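Local coordinates for DnaJ homolog subfamily C member 3 (Mus musculus, PDB 3IEG), which acts as a co-chaperone in the unfolded protein response of the endoplasmic reticulum, binding misfolded proteins through its TPR repeats and restraining the kinase GCN2, at residues A[159-164]-A[175-180]; A[125-130]-A[141-146]; A[284-289]-A[316-321]; A[328-333]-A[344-349]. One frame throughout, in Å; residues are numbered along the deposited sequence.

Overall arrangement
The chain is an all-helical array of tetratricopeptide (TPR) repeats, and the four contacts form two neighbouring pairs. Interaction 2 joins helices 104-132 and 136-149 in TPR 4. Interaction 1 follows it along the chain, joining helices 154-166 and 170-181 in TPR 5; their centres lie about 14 Å apart, and R160 bridges them by a salt bridge to D144. Interaction 3, where TPR 8 meets TPR 9, and then interaction 4, where TPR 9 meets helix 340-357, come last, with centres about 15 Å apart and L317 packed on A349. Centres of the two pairs are about 43 to 58 Å apart; each pair is held by its own local packing in an elongated scaffold.

Interaction 1. Residues A[159-164]-A[175-180]; sequences LRAECF and SDLKAA
D176 faces R160 and A161 across the two antiparallel helices of a TPR hairpin, TPR 5, whose short segments run at 165° to each other with axes 8.7 Å apart. Along 175-180 the contact opens with D176, a buried acid whose CB is directed at helix 154-166. This CB rests on the methyl of A161, CB to CB 3.8 Å; a residue as small as alanine suits this place because the backbones come close here, the alpha carbons of A161 and D176 lying 5.6 Å apart. The carboxylate then turns to R160, with which it forms a salt bridge. The arginine leaves its helix with CG anti to the backbone N and then bends at the second and third torsions, and the guanidinium takes the acid at its edge, the two planes only 20° apart. R160 NH1 stands 2.8 Å from D176 OD1, a weak hydrogen bond bent to 130° at the proton. The other terminal nitrogen, NH2, is held by D144 of helix 136-149, so one arginine serves two acids and ties neighbouring helices together. One residue on, L177 brings the apolar part. Its side chain touches K193 and L197 of helix 188-201, while on the near side its branched CG lies 3.7 Å from A161 CB.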
# COMPACT_ATOMS: atom_id res chain seq x y z
N LEU A 159 -1.09 -3.82 -12.25
CA LEU A 159 -0.77 -5.11 -12.84
C LEU A 159 0.39 -5.80 -12.13
O LEU A 159 0.35 -7.01 -11.91
CB LEU A 159 -0.47 -4.99 -14.34
CG LEU A 159 -0.15 -6.32 -15.06
CD1 LEU A 159 -1.41 -7.14 -15.27
CD2 LEU A 159 0.53 -6.07 -16.38
N ARG A 160 1.41 -5.04 -11.76
CA ARG A 160 2.51 -5.57 -10.95
C ARG A 160 2.00 -6.03 -9.59
O ARG A 160 2.48 -7.03 -9.05
CB ARG A 160 3.61 -4.53 -10.77
CG ARG A 160 4.93 -5.11 -10.29
CD ARG A 160 5.57 -4.21 -9.25
NE ARG A 160 6.72 -3.48 -9.75
CZ ARG A 160 7.11 -2.29 -9.32
NH1 ARG A 160 6.43 -1.64 -8.39
NH2 ARG A 160 8.19 -1.73 -9.85
N ALA A 161 1.03 -5.31 -9.03
CA ALA A 161 0.43 -5.70 -7.77
C ALA A 161 -0.26 -7.06 -7.90
O ALA A 161 -0.07 -7.93 -7.05
CB ALA A 161 -0.54 -4.63 -7.29
N GLU A 162 -1.01 -7.26 -8.98
CA GLU A 162 -1.61 -8.54 -9.29
C GLU A 162 -0.54 -9.62 -9.27
O GLU A 162 -0.76 -10.72 -8.76
CB GLU A 162 -2.25 -8.54 -10.67
CG GLU A 162 -3.74 -8.26 -10.74
CD GLU A 162 -4.54 -8.91 -9.63
OE1 GLU A 162 -4.71 -10.16 -9.60
OE2 GLU A 162 -4.99 -8.15 -8.76
N CYS A 163 0.62 -9.32 -9.84
CA CYS A 163 1.69 -10.32 -9.88
C CYS A 163 2.07 -10.70 -8.47
O CYS A 163 2.24 -11.87 -8.15
CB CYS A 163 2.91 -9.80 -10.63
SG CYS A 163 2.66 -9.70 -12.37
N PHE A 164 2.19 -9.68 -7.63
CA PHE A 164 2.64 -9.89 -6.28
C PHE A 164 1.63 -10.69 -5.48
O PHE A 164 2.03 -11.57 -4.73
CB PHE A 164 2.96 -8.55 -5.59
CG PHE A 164 4.30 -7.98 -5.97
CD1 PHE A 164 4.45 -6.62 -6.23
CD2 PHE A 164 5.43 -8.81 -6.06
CE1 PHE A 164 5.70 -6.09 -6.59
CE2 PHE A 164 6.68 -8.29 -6.42
CZ PHE A 164 6.81 -6.93 -6.68
N SER A 175 1.42 -2.26 -1.24
CA SER A 175 2.27 -1.11 -1.45
C SER A 175 2.14 -0.53 -2.86
O SER A 175 2.06 0.68 -3.03
CB SER A 175 3.72 -1.49 -1.16
OG SER A 175 4.58 -0.54 -1.73
N ASP A 176 2.12 -1.41 -3.86
CA ASP A 176 1.92 -0.99 -5.23
C ASP A 176 0.55 -0.38 -5.45
O ASP A 176 0.41 0.58 -6.20
CB ASP A 176 2.11 -2.15 -6.19
CG ASP A 176 3.55 -2.29 -6.67
OD1 ASP A 176 4.38 -1.37 -6.44
OD2 ASP A 176 3.84 -3.34 -7.28
N LEU A 177 -0.46 -0.95 -4.80
CA LEU A 177 -1.82 -0.44 -4.90
C LEU A 177 -1.97 0.91 -4.22
O LEU A 177 -2.72 1.76 -4.70
CB LEU A 177 -2.82 -1.44 -4.36
CG LEU A 177 -2.97 -2.71 -5.19
CD1 LEU A 177 -3.58 -3.80 -4.32
CD2 LEU A 177 -3.78 -2.48 -6.44
N LYS A 178 -1.26 1.11 -3.11
CA LYS A 178 -1.27 2.40 -2.43
C LYS A 178 -0.62 3.45 -3.32
O LYS A 178 -1.18 4.53 -3.51
CB LYS A 178 -0.57 2.33 -1.07
CG LYS A 178 -1.41 1.76 0.04
CD LYS A 178 -0.72 1.94 1.39
CE LYS A 178 -1.63 1.58 2.56
NZ LYS A 178 -2.90 2.37 2.55
N ALA A 179 0.55 3.12 -3.87
CA ALA A 179 1.23 4.03 -4.80
C ALA A 179 0.30 4.39 -5.96
O ALA A 179 0.12 5.57 -6.27
CB ALA A 179 2.52 3.43 -5.31
N ALA A 180 -0.33 3.39 -6.56
CA ALA A 180 -1.27 3.57 -7.67
C ALA A 180 -2.44 4.48 -7.34
O ALA A 180 -2.94 5.19 -8.22
CB ALA A 180 -1.80 2.21 -8.14

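Interaction 2. Residues A[125-130]-A[141-146]; sequences SQALDA and TFLDKI
Q126 and A127 meet F142 where helices 104-132 and 136-149 pair antiparallel in TPR 4, their short segments at 148° and the axes 8.7 Å apart. The tight part centres on A127. Its methyl points into the partner helix and touches F142 CB at 3.8 Å, I146 CD1 at 3.9 Å and L143 CD2 at 4.0 Å; alanine suits the spot because the alpha carbons of A127 and F142 are just 5.3 Å apart. Beside it the phenyl ring lies under the Q126 chain. The first torsion of F142 puts CG beside the backbone N; the ring has one face under Q126 CB, which sits 3.7 Å from the ring centroid and 3° off the normal, a well-centred CH-pi contact. A130 makes a looser but still buried contact, its CB approaching the ring edge no nearer than 4.4 Å at F142 CE1. On the solvent side Q126, partly exposed, sets its amide at the outer rim of the ring, OE1 passing 3.6 Å from F142 CE2 with the amide plane tilted 34° from the ring. An alanine in place of F142 would keep the CB contact with A127 but would probably leave Q126 CB without its aromatic platform and open a gap beside A130. With no hydrogen bond between the segments, the pairing is apolar in character and rests on shape and dispersion.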
# COMPACT_ATOMS: atom_id res chain seq x y z
N SER A 125 4.56 -5.14 -24.17
CA SER A 125 4.15 -6.41 -24.80
C SER A 125 4.67 -7.62 -24.02
O SER A 125 3.90 -8.51 -23.69
CB SER A 125 4.62 -6.48 -26.25
OG SER A 125 3.90 -5.57 -27.04
N GLN A 126 5.97 -7.62 -23.71
CA GLN A 126 6.59 -8.67 -22.93
C GLN A 126 5.98 -8.83 -21.53
O GLN A 126 5.85 -9.95 -21.03
CB GLN A 126 8.08 -8.41 -22.83
CG GLN A 126 8.79 -8.43 -24.18
CD GLN A 126 10.29 -8.26 -24.03
OE1 GLN A 126 10.77 -7.27 -23.48
NE2 GLN A 126 11.04 -9.24 -24.52
N ALA A 127 5.62 -7.71 -20.91
CA ALA A 127 5.00 -7.72 -19.59
C ALA A 127 3.58 -8.29 -19.66
O ALA A 127 3.25 -9.19 -18.90
CB ALA A 127 4.97 -6.30 -19.01
N LEU A 128 2.76 -7.77 -20.57
CA LEU A 128 1.39 -8.25 -20.75
C LEU A 128 1.38 -9.69 -21.21
O LEU A 128 0.52 -10.47 -20.78
CB LEU A 128 0.64 -7.41 -21.77
CG LEU A 128 0.42 -5.93 -21.46
CD1 LEU A 128 -0.50 -5.31 -22.50
CD2 LEU A 128 -0.13 -5.76 -20.07
N ASP A 129 2.32 -10.04 -22.09
CA ASP A 129 2.43 -11.40 -22.59
C ASP A 129 2.76 -12.38 -21.48
O ASP A 129 2.13 -13.43 -21.39
CB ASP A 129 3.46 -11.51 -23.72
CG ASP A 129 3.75 -12.96 -24.12
OD1 ASP A 129 3.06 -13.47 -25.04
OD2 ASP A 129 4.63 -13.61 -23.50
N ALA A 130 3.73 -12.04 -20.63
CA ALA A 130 4.14 -12.92 -19.54
C ALA A 130 3.01 -13.11 -18.53
O ALA A 130 2.79 -14.21 -18.03
CB ALA A 130 5.39 -12.38 -18.86
N THR A 141 9.63 -8.58 -13.68
CA THR A 141 10.91 -8.15 -14.24
C THR A 141 10.69 -7.04 -15.25
O THR A 141 11.29 -5.98 -15.15
CB THR A 141 11.66 -9.33 -14.88
OG1 THR A 141 12.04 -10.26 -13.86
CG2 THR A 141 12.92 -8.86 -15.62
N PHE A 142 9.79 -7.29 -16.20
CA PHE A 142 9.49 -6.33 -17.24
C PHE A 142 8.83 -5.09 -16.66
O PHE A 142 9.16 -3.98 -17.04
CB PHE A 142 8.62 -6.95 -18.32
CG PHE A 142 9.25 -8.12 -19.03
CD1 PHE A 142 8.63 -9.36 -19.02
CD2 PHE A 142 10.45 -7.98 -19.72
CE1 PHE A 142 9.20 -10.45 -19.69
CE2 PHE A 142 11.02 -9.06 -20.39
CZ PHE A 142 10.40 -10.29 -20.38
N LEU A 143 7.90 -5.29 -15.73
CA LEU A 143 7.20 -4.15 -15.15
C LEU A 143 8.14 -3.29 -14.33
O LEU A 143 8.03 -2.07 -14.34
CB LEU A 143 5.98 -4.59 -14.33
CG LEU A 143 4.82 -5.21 -15.11
CD1 LEU A 143 4.00 -6.09 -14.19
CD2 LEU A 143 3.93 -4.18 -15.79
N ASP A 144 9.09 -3.92 -13.65
CA ASP A 144 10.11 -3.18 -12.92
C ASP A 144 10.80 -2.18 -13.84
O ASP A 144 10.90 -1.00 -13.50
CB ASP A 144 11.15 -4.13 -12.31
CG ASP A 144 10.67 -4.79 -11.04
OD1 ASP A 144 9.75 -4.27 -10.36
OD2 ASP A 144 11.23 -5.86 -10.70
N LYS A 145 11.26 -2.66 -14.99
CA LYS A 145 11.89 -1.81 -16.00
C LYS A 145 10.97 -0.71 -16.50
O LYS A 145 11.34 0.46 -16.49
CB LYS A 145 12.42 -2.64 -17.18
CG LYS A 145 13.95 -2.69 -17.32
CD LYS A 145 14.56 -3.94 -16.66
CE LYS A 145 14.77 -5.07 -17.68
NZ LYS A 145 15.39 -6.28 -17.06
N ILE A 146 9.76 -1.07 -16.93
CA ILE A 146 8.83 -0.07 -17.42
C ILE A 146 8.58 1.01 -16.36
O ILE A 146 8.72 2.20 -16.64
CB ILE A 146 7.51 -0.69 -17.90
CG1 ILE A 146 7.79 -1.76 -18.95
CG2 ILE A 146 6.60 0.36 -18.52
CD1 ILE A 146 6.69 -2.79 -19.10

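Interaction 3. Residues A[284-289]-A[316-321]; sequences KDEKPV and YLIEEM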
# COMPACT_ATOMS: atom_id res chain seq x y z
N LYS A 284 -4.44 -18.02 32.35
CA LYS A 284 -4.67 -16.97 33.35
C LYS A 284 -5.87 -17.24 34.26
O LYS A 284 -5.94 -16.72 35.38
CB LYS A 284 -4.82 -15.61 32.66
CG LYS A 284 -3.55 -15.04 32.06
CD LYS A 284 -2.52 -14.63 33.13
CE LYS A 284 -1.31 -13.93 32.47
NZ LYS A 284 -0.00 -14.20 33.16
N ASP A 285 -6.82 -18.03 33.78
CA ASP A 285 -7.98 -18.44 34.57
C ASP A 285 -7.59 -19.63 35.46
O ASP A 285 -8.45 -20.28 36.06
CB ASP A 285 -9.14 -18.81 33.65
CG ASP A 285 -10.50 -18.68 34.33
OD1 ASP A 285 -10.63 -17.86 35.27
OD2 ASP A 285 -11.43 -19.40 33.90
N GLU A 286 -6.29 -19.89 35.54
CA GLU A 286 -5.73 -21.04 36.24
C GLU A 286 -6.53 -22.32 36.01
O GLU A 286 -7.03 -22.93 36.96
CB GLU A 286 -5.56 -20.74 37.72
CG GLU A 286 -4.48 -19.72 38.01
CD GLU A 286 -4.38 -19.35 39.48
OE1 GLU A 286 -5.35 -19.59 40.24
OE2 GLU A 286 -3.33 -18.79 39.87
N LYS A 287 -6.65 -22.71 34.74
CA LYS A 287 -7.28 -23.98 34.36
C LYS A 287 -6.29 -24.82 33.53
O LYS A 287 -6.43 -24.95 32.32
CB LYS A 287 -8.62 -23.73 33.66
CG LYS A 287 -9.69 -23.30 34.65
CD LYS A 287 -11.01 -22.91 34.02
CE LYS A 287 -12.09 -22.75 35.11
NZ LYS A 287 -13.27 -21.92 34.70
N PRO A 288 -5.29 -25.41 34.21
CA PRO A 288 -4.08 -25.95 33.59
C PRO A 288 -4.27 -27.07 32.57
O PRO A 288 -3.60 -27.06 31.55
CB PRO A 288 -3.28 -26.47 34.79
CG PRO A 288 -4.29 -26.68 35.86
CD PRO A 288 -5.29 -25.59 35.67
N VAL A 289 -5.16 -28.02 32.84
CA VAL A 289 -5.37 -29.16 31.92
C VAL A 289 -5.72 -28.67 30.52
O VAL A 289 -5.08 -29.06 29.55
CB VAL A 289 -6.45 -30.17 32.42
CG1 VAL A 289 -6.61 -31.33 31.43
CG2 VAL A 289 -6.11 -30.70 33.82
N TYR A 316 2.07 -25.31 33.42
CA TYR A 316 2.87 -26.44 33.94
C TYR A 316 3.19 -26.31 35.42
O TYR A 316 3.23 -27.31 36.13
CB TYR A 316 4.18 -26.60 33.16
CG TYR A 316 4.03 -27.35 31.86
CD1 TYR A 316 4.78 -26.99 30.74
CD2 TYR A 316 3.15 -28.43 31.76
CE1 TYR A 316 4.65 -27.68 29.55
CE2 TYR A 316 3.02 -29.13 30.56
CZ TYR A 316 3.77 -28.75 29.47
OH TYR A 316 3.65 -29.43 28.28
N LEU A 317 3.40 -25.08 35.87
CA LEU A 317 3.71 -24.76 37.26
C LEU A 317 2.56 -25.06 38.23
O LEU A 317 2.80 -25.52 39.35
CB LEU A 317 4.14 -23.29 37.40
CG LEU A 317 5.45 -22.84 36.76
CD1 LEU A 317 5.58 -21.32 36.85
CD2 LEU A 317 6.64 -23.51 37.43
N ILE A 318 1.33 -24.78 37.82
CA ILE A 318 0.17 -25.17 38.63
C ILE A 318 0.21 -26.69 38.77
O ILE A 318 0.08 -27.22 39.86
CB ILE A 318 -1.17 -24.65 38.04
CG1 ILE A 318 -1.10 -23.12 37.87
CG2 ILE A 318 -2.35 -25.05 38.95
CD1 ILE A 318 -2.23 -22.51 37.04
N GLU A 319 0.45 -27.37 37.66
CA GLU A 319 0.59 -28.82 37.63
C GLU A 319 1.88 -29.34 38.27
O GLU A 319 2.15 -30.54 38.22
CB GLU A 319 0.51 -29.32 36.20
CG GLU A 319 -0.80 -29.09 35.52
CD GLU A 319 -1.91 -29.89 36.13
OE1 GLU A 319 -2.52 -29.41 37.12
OE2 GLU A 319 -2.19 -31.00 35.63
N GLU A 320 2.66 -28.44 38.86
CA GLU A 320 3.91 -28.81 39.54
C GLU A 320 4.91 -29.55 38.64
O GLU A 320 5.85 -30.18 39.12
CB GLU A 320 3.65 -29.58 40.85
CG GLU A 320 3.40 -28.64 42.05
CD GLU A 320 2.64 -29.29 43.21
OE1 GLU A 320 2.43 -30.53 43.21
OE2 GLU A 320 2.25 -28.54 44.13
N MSE A 321 4.70 -29.45 37.33
CA MSE A 321 5.60 -30.03 36.35
C MSE A 321 6.68 -29.02 36.01
O MSE A 321 6.68 -28.43 34.93
CB MSE A 321 4.82 -30.44 35.11
CG MSE A 321 3.66 -31.37 35.41
SE MSE A 321 2.53 -31.62 33.85
CE MSE A 321 1.23 -32.95 34.55
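P288 and I318 bring their alpha carbons within 6.6 Å where two turns lie side by side, each a Schellman motif, with E286 and E320 in the positive-phi places that end one helix before the next begins. Proline suits the first residue of helix 288-301, since an N-H in the first turn has no carbonyl of the helix to bond to and its absence costs nothing; the ring can face the neighbouring turn. There its CG meets I318 CG2 at 4.0 Å. The other arm of the isoleucine ends at CD1, 3.7 Å from E286 CG, so the aliphatic part of that exposed glutamate lies across the methyl. E319 meets CB and the same CG of the proline: its own CG lies 3.7 Å from P288 CB, the bend at the second torsion (chi2 -66°) turns CD toward the ring, and OE1 lies 3.5 Å from P288 CG. An alanine at E319 would probably leave P288 CB without its packing partner and CG held by I318 alone among the residues of the two turns. Within the first turn, K287 NZ forms a salt bridge with D285 OD2 at 3.2 Å, reaching it from above the carboxylate plane; K284 of helix 268-284 forms another with E314 of helix 306-318. No hydrogen bond joins the two turns. This packing of one interhelical turn of TPR 8 on that of TPR 9 reflects the side-by-side stacking of successive repeats that builds a TPR superhelix.

Interaction 4. Residues A[328-333]-A[344-349]; sequences DYEAAQ and EGLEKA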
# COMPACT_ATOMS: atom_id res chain seq x y z
N ASP A 328 9.99 -24.90 28.50
CA ASP A 328 9.21 -23.97 27.68
C ASP A 328 9.68 -22.52 27.78
O ASP A 328 9.66 -21.80 26.78
CB ASP A 328 7.70 -24.10 27.98
CG ASP A 328 6.99 -25.11 27.07
OD1 ASP A 328 7.61 -25.64 26.13
OD2 ASP A 328 5.80 -25.38 27.30
N TYR A 329 10.11 -22.08 28.96
CA TYR A 329 10.69 -20.73 29.12
C TYR A 329 12.01 -20.59 28.34
O TYR A 329 12.25 -19.57 27.70
CB TYR A 329 10.90 -20.33 30.59
CG TYR A 329 9.69 -19.71 31.28
CD1 TYR A 329 9.11 -20.33 32.39
CD2 TYR A 329 9.13 -18.52 30.83
CE1 TYR A 329 8.00 -19.77 33.03
CE2 TYR A 329 8.02 -17.95 31.47
CZ TYR A 329 7.46 -18.58 32.57
OH TYR A 329 6.37 -18.04 33.20
N GLU A 330 12.84 -21.62 28.41
CA GLU A 330 14.11 -21.65 27.69
C GLU A 330 13.94 -21.54 26.17
O GLU A 330 14.72 -20.85 25.51
CB GLU A 330 14.91 -22.90 28.06
CG GLU A 330 15.76 -22.73 29.32
CD GLU A 330 16.09 -24.04 30.02
OE1 GLU A 330 15.77 -25.12 29.48
OE2 GLU A 330 16.67 -23.98 31.13
N ALA A 331 12.92 -22.21 25.64
CA ALA A 331 12.59 -22.13 24.22
C ALA A 331 12.15 -20.71 23.83
O ALA A 331 12.52 -20.20 22.77
CB ALA A 331 11.51 -23.15 23.86
N ALA A 332 11.37 -20.07 24.70
CA ALA A 332 10.91 -18.71 24.48
C ALA A 332 12.07 -17.73 24.57
O ALA A 332 12.17 -16.82 23.75
CB ALA A 332 9.82 -18.35 25.47
N GLN A 333 12.94 -17.94 25.55
CA GLN A 333 14.08 -17.05 25.80
C GLN A 333 15.11 -17.11 24.68
O GLN A 333 15.82 -16.14 24.43
CB GLN A 333 14.75 -17.39 27.13
CG GLN A 333 15.67 -16.29 27.69
CD GLN A 333 16.45 -16.72 28.93
OE1 GLN A 333 16.91 -17.86 29.03
NE2 GLN A 333 16.62 -15.80 29.86
N GLU A 344 12.01 -13.35 34.37
CA GLU A 344 11.32 -13.35 35.66
C GLU A 344 10.64 -14.70 35.95
O GLU A 344 10.77 -15.25 37.05
CB GLU A 344 10.30 -12.20 35.75
CG GLU A 344 10.87 -10.84 36.20
CD GLU A 344 9.80 -9.75 36.34
OE1 GLU A 344 9.09 -9.47 35.34
OE2 GLU A 344 9.67 -9.16 37.45
N GLY A 345 9.94 -15.21 34.94
CA GLY A 345 9.19 -16.46 35.04
C GLY A 345 10.10 -17.67 35.12
O GLY A 345 9.86 -18.56 35.93
N LEU A 346 11.13 -17.69 34.28
CA LEU A 346 12.10 -18.78 34.30
C LEU A 346 12.74 -18.88 35.68
O LEU A 346 12.82 -19.96 36.26
CB LEU A 346 13.15 -18.61 33.20
CG LEU A 346 14.36 -19.56 33.23
CD1 LEU A 346 14.64 -20.17 31.87
CD2 LEU A 346 15.62 -18.86 33.77
N GLU A 347 13.18 -17.74 36.20
CA GLU A 347 13.80 -17.69 37.52
C GLU A 347 12.80 -18.00 38.63
O GLU A 347 13.18 -18.52 39.68
CB GLU A 347 14.51 -16.35 37.73
CG GLU A 347 15.76 -16.19 36.84
CD GLU A 347 16.37 -14.79 36.84
OE1 GLU A 347 16.09 -13.98 37.76
OE2 GLU A 347 17.14 -14.49 35.90
N LYS A 348 11.52 -17.72 38.38
CA LYS A 348 10.46 -18.11 39.32
C LYS A 348 10.26 -19.62 39.31
O LYS A 348 10.23 -20.25 40.37
CB LYS A 348 9.14 -17.40 39.00
CG LYS A 348 8.14 -17.51 40.13
CD LYS A 348 6.73 -17.27 39.66
CE LYS A 348 5.76 -17.66 40.77
NZ LYS A 348 4.36 -17.21 40.50
N ALA A 349 10.12 -20.19 38.12
CA ALA A 349 9.97 -21.63 37.94
C ALA A 349 11.09 -22.40 38.62
O ALA A 349 10.87 -23.48 39.17
CB ALA A 349 9.91 -21.98 36.45
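Y329 lays its ring against the backbone of G345 and L346, where segments 328-333 and 344-349 run nearly antiparallel (157°), the last helix of TPR 9 against helix 340-357, with axes 9.7 Å apart. It is the first residue of 328-333 to touch, and one face of its ring takes the peptide link: L346 N sits 3.7 Å above the ring centre, while G345 C lies nearer the rim. Glycine suits this place because a CB would probably come too close to the Y329 hydroxyl; instead G345 CA makes an off-centre CH-pi contact, 4.2 Å from the centroid of the Y329 ring. Closer to the helix, Y329 CB meets L346 CB at 3.9 Å. Next comes E330, exposed, whose CG touches L346 CD1 at 3.8 Å. The first torsion of L346 (chi1 171°) sets CG anti to the backbone N; the L346 and E330 side chains cross at about a right angle. A turn later Q333 brings OE1 loosely to the same CD1, closing the contact with a polar group suited to a partly exposed edge. Around this pair, Y329 also touches A313 of helix 306-318 and I342, and A349 packs on L317, so helix 340-357 lies against both helices of TPR 9.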